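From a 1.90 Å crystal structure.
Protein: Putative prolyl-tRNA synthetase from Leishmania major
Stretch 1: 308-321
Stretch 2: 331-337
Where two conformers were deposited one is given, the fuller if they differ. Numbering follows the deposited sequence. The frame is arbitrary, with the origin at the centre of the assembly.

Stretch 1 (308-321) ARQELLASCWRLES
Stretch 2 331-337: RCDLRDN

The contact is a modest helix-against-strand-and-loop packing, 374 Å² in all, in which a small apolar centre built around Leu334 and Cys332 is flanked by a salt bridge at one end and a weak, water-assisted hydrogen bond at the other. Residues 308-321 are helical throughout, within a longer helix, with phi/psi near -65/-40 and i to i+4 backbone hydrogen bonds such as Glu320 N to Cys316 O (3.0 Å). Residues 331-332 end a strand in extended conformation (-152/163 and -99/150), and the chain then continues as loop through Asp333 (-116/96), Leu334 (-105/26), Arg335 (-69/83) and Asp336 (-77/-4). The two segments run in opposite senses: the CA atoms of Glu320 and Arg331 lie 5.6 Å apart, those of Cys316 and Cys332 6.7 Å, and those of Leu313 and Leu334 7.8 Å, so the separation widens toward the loop.

Leu334 points toward the helix in the m,t rotamer and has the largest covered area, 79 Å². Its contacts are apolar, methyls packing without polar bonds: CD2 lies 4.1 Å from CD2 of Leu313 (also m,t) and 4.2 Å from CB of Cys316, while CD1 approaches the indole obliquely, 3.3 Å from CE2 of Trp317 (m, chi2 131°). The Trp317 ring is only partly modelled.

Cys332 (m) also points toward the helix. Its SG is 3.9 Å from CB of Cys316 (m) and 3.4 Å from Cys316 O, and makes an oblique sulfur-aromatic contact, 5.4 Å from the centroid of the Trp317 five-membered ring and 45° off its normal.

Glu320 extends in t,t with chi3 -23°, bringing its carboxylate to the strand: CD is 3.8 Å from Arg331 CA. Cys332 N donates a weak hydrogen bond to Glu320 OE1 (3.4 Å, 132°). Water 1 reinforces this link, accepting from Cys332 N at 3.0 Å and donating to Glu320 OE1 at 2.9 Å. Arg331 (p,t,m) instead directs CA to CB away from the helix, and its NH2 donates to Cys332 O at 3.1 Å.

At the other end, the CA-to-CB bond of Arg309 points sideways to the loop, but its t,t,t chain with chi4 73° carries the guanidinium to Asp336 (p, chi2 -7°), which points toward the helix. Arg309 NH2 meets Asp336 OD2 at 2.5 Å near the guanidinium plane; opposite charges make this a salt bridge, although its hydrogen bond is weak at 130°. Between Leu334 and Asp336, Arg335 (m,t,m) braces the loop through a salt bridge from its NH2 to Asp333 OD2 (2.7 Å), with Asp333 chi1 in t.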

# COMPACT_ATOMS: atom_id res chain seq x y z
N ALA A 308 30.82 -20.31 -26.82
CA ALA A 308 30.90 -20.45 -25.37
C ALA A 308 30.46 -19.17 -24.61
O ALA A 308 29.96 -19.25 -23.49
CB ALA A 308 32.30 -20.87 -24.96
N ARG A 309 30.62 -18.00 -25.21
CA ARG A 309 30.23 -16.77 -24.50
C ARG A 309 28.70 -16.71 -24.49
O ARG A 309 28.08 -16.39 -23.49
CB ARG A 309 30.83 -15.57 -25.19
CG ARG A 309 30.48 -14.23 -24.60
CD ARG A 309 30.53 -13.18 -25.69
NE ARG A 309 30.10 -11.90 -25.18
CZ ARG A 309 30.82 -11.13 -24.36
NH1 ARG A 309 32.03 -11.51 -23.96
NH2 ARG A 309 30.31 -9.97 -23.94
N GLN A 310 28.11 -17.08 -25.61
CA GLN A 310 26.66 -17.11 -25.75
C GLN A 310 26.03 -18.09 -24.82
O GLN A 310 25.00 -17.81 -24.25
CB GLN A 310 26.22 -17.49 -27.19
N GLU A 311 26.62 -19.24 -24.72
CA GLU A 311 26.08 -20.26 -23.86
C GLU A 311 26.07 -19.74 -22.39
O GLU A 311 25.17 -20.04 -21.64
CB GLU A 311 26.96 -21.51 -23.97
CG GLU A 311 26.33 -22.79 -23.45
CD GLU A 311 27.34 -23.91 -23.22
OE1 GLU A 311 28.57 -23.70 -23.42
OE2 GLU A 311 26.92 -25.01 -22.82
N LEU A 312 27.13 -19.05 -22.01
CA LEU A 312 27.34 -18.65 -20.63
C LEU A 312 26.31 -17.58 -20.29
O LEU A 312 25.65 -17.62 -19.25
CB LEU A 312 28.76 -18.13 -20.43
CG LEU A 312 29.14 -17.92 -18.97
CD1 LEU A 312 29.25 -19.28 -18.26
CD2 LEU A 312 30.45 -17.16 -18.85
N LEU A 313 26.12 -16.66 -21.19
CA LEU A 313 25.15 -15.59 -20.93
C LEU A 313 23.75 -16.14 -20.89
O LEU A 313 22.94 -15.75 -20.07
CB LEU A 313 25.29 -14.51 -21.99
CG LEU A 313 26.61 -13.75 -21.93
CD1 LEU A 313 26.50 -12.63 -22.94
CD2 LEU A 313 26.98 -13.19 -20.56
N ALA A 314 23.46 -17.05 -21.79
CA ALA A 314 22.19 -17.72 -21.85
C ALA A 314 21.89 -18.52 -20.58
O ALA A 314 20.75 -18.60 -20.13
CB ALA A 314 22.14 -18.66 -23.04
N SER A 315 22.91 -19.18 -20.06
CA SER A 315 22.76 -19.93 -18.83
C SER A 315 22.46 -18.96 -17.64
O SER A 315 21.72 -19.33 -16.73
CB SER A 315 23.99 -20.81 -18.59
OG SER A 315 25.07 -20.08 -18.03
N CYS A 316 23.00 -17.74 -17.66
CA CYS A 316 22.68 -16.76 -16.62
C CYS A 316 21.21 -16.39 -16.64
O CYS A 316 20.52 -16.40 -15.63
CB CYS A 316 23.53 -15.51 -16.79
SG CYS A 316 25.27 -15.70 -16.40
N TRP A 317 20.70 -16.13 -17.82
CA TRP A 317 19.31 -15.83 -18.02
C TRP A 317 18.46 -17.01 -17.62
O TRP A 317 17.46 -16.87 -17.03
CB TRP A 317 19.04 -15.52 -19.49
CG TRP A 317 19.49 -14.20 -19.96
CD1 TRP A 317 20.22 -13.95 -21.06
CD2 TRP A 317 19.23 -12.93 -19.36
NE1 TRP A 317 20.44 -12.61 -21.20
CE2 TRP A 317 19.84 -11.96 -20.16
N ARG A 318 18.88 -18.19 -17.97
CA ARG A 318 18.10 -19.34 -17.61
C ARG A 318 18.01 -19.52 -16.11
O ARG A 318 16.98 -19.93 -15.57
CB ARG A 318 18.74 -20.58 -18.23
CG ARG A 318 18.02 -21.87 -17.92
CD ARG A 318 18.43 -22.93 -18.95
NE ARG A 318 19.83 -23.40 -18.83
CZ ARG A 318 20.86 -23.12 -19.65
NH1 ARG A 318 20.72 -22.32 -20.72
NH2 ARG A 318 22.07 -23.65 -19.41
N LEU A 319 19.13 -19.35 -15.46
CA LEU A 319 19.17 -19.45 -14.01
C LEU A 319 18.24 -18.42 -13.36
O LEU A 319 17.47 -18.73 -12.47
CB LEU A 319 20.62 -19.34 -13.52
CG LEU A 319 20.75 -19.33 -11.98
CD1 LEU A 319 20.22 -20.64 -11.43
CD2 LEU A 319 22.16 -19.13 -11.45
N GLU A 320 18.33 -17.22 -13.83
CA GLU A 320 17.46 -16.15 -13.37
C GLU A 320 16.01 -16.58 -13.46
O GLU A 320 15.22 -16.41 -12.51
CB GLU A 320 17.67 -14.91 -14.19
CG GLU A 320 16.79 -13.76 -13.72
CD GLU A 320 16.91 -12.51 -14.57
OE1 GLU A 320 17.90 -12.25 -15.29
OE2 GLU A 320 15.97 -11.75 -14.49
N SER A 321 15.67 -17.15 -14.61
CA SER A 321 14.31 -17.55 -14.86
C SER A 321 13.86 -18.64 -13.93
O SER A 321 12.74 -18.62 -13.44
CB SER A 321 14.10 -17.88 -16.35
OG SER A 321 12.76 -18.36 -16.43
N ARG A 331 18.27 -11.66 -10.30
CA ARG A 331 18.53 -10.97 -11.52
C ARG A 331 19.96 -11.12 -11.95
O ARG A 331 20.79 -11.49 -11.15
CB ARG A 331 18.14 -9.52 -11.39
CG ARG A 331 18.85 -8.69 -10.45
CD ARG A 331 18.60 -7.24 -10.87
NE ARG A 331 19.46 -6.95 -12.02
CZ ARG A 331 19.62 -5.75 -12.57
NH1 ARG A 331 18.98 -4.69 -12.07
NH2 ARG A 331 20.43 -5.63 -13.62
N CYS A 332 20.23 -10.83 -13.24
CA CYS A 332 21.59 -10.78 -13.74
C CYS A 332 22.23 -9.40 -13.88
O CYS A 332 21.57 -8.44 -14.08
CB CYS A 332 21.62 -11.42 -15.13
SG CYS A 332 21.02 -13.07 -15.07
N ASP A 333 23.53 -9.34 -13.75
CA ASP A 333 24.26 -8.14 -14.08
C ASP A 333 25.19 -8.51 -15.26
O ASP A 333 26.27 -9.08 -15.05
CB ASP A 333 25.04 -7.59 -12.92
CG ASP A 333 25.56 -6.18 -13.19
OD1 ASP A 333 25.70 -5.82 -14.40
OD2 ASP A 333 25.79 -5.40 -12.24
N LEU A 334 24.74 -8.23 -16.47
CA LEU A 334 25.52 -8.54 -17.69
C LEU A 334 26.15 -7.29 -18.32
O LEU A 334 26.46 -7.28 -19.52
CB LEU A 334 24.61 -9.23 -18.71
CG LEU A 334 23.79 -10.39 -18.15
CD1 LEU A 334 22.81 -10.89 -19.18
CD2 LEU A 334 24.62 -11.52 -17.64
N ARG A 335 26.40 -6.27 -17.52
CA ARG A 335 27.19 -5.11 -17.97
C ARG A 335 28.66 -5.45 -18.21
O ARG A 335 29.50 -5.25 -17.34
CB ARG A 335 27.04 -4.00 -16.94
CG ARG A 335 25.59 -3.52 -16.84
CD ARG A 335 25.35 -2.39 -15.83
NE ARG A 335 25.68 -2.85 -14.50
CZ ARG A 335 25.60 -2.13 -13.39
NH1 ARG A 335 25.22 -0.86 -13.44
NH2 ARG A 335 25.94 -2.67 -12.20
N ASP A 336 29.02 -5.99 -19.38
CA ASP A 336 30.43 -6.46 -19.53
C ASP A 336 31.46 -5.35 -19.78
O ASP A 336 32.66 -5.58 -19.80
CB ASP A 336 30.55 -7.51 -20.61
CG ASP A 336 30.43 -6.94 -21.97
OD1 ASP A 336 30.12 -5.74 -22.12
OD2 ASP A 336 30.64 -7.70 -22.90
N ASN A 337 31.01 -4.13 -19.89
CA ASN A 337 31.97 -3.05 -19.89
C ASN A 337 32.67 -2.89 -18.53
O ASN A 337 33.69 -2.23 -18.45
CB ASN A 337 31.28 -1.77 -20.28
CG ASN A 337 30.14 -1.46 -19.38
OD1 ASN A 337 29.15 -2.22 -19.31
ND2 ASN A 337 30.27 -0.36 -18.63
O HOH W 1 18.40 -9.43 -15.17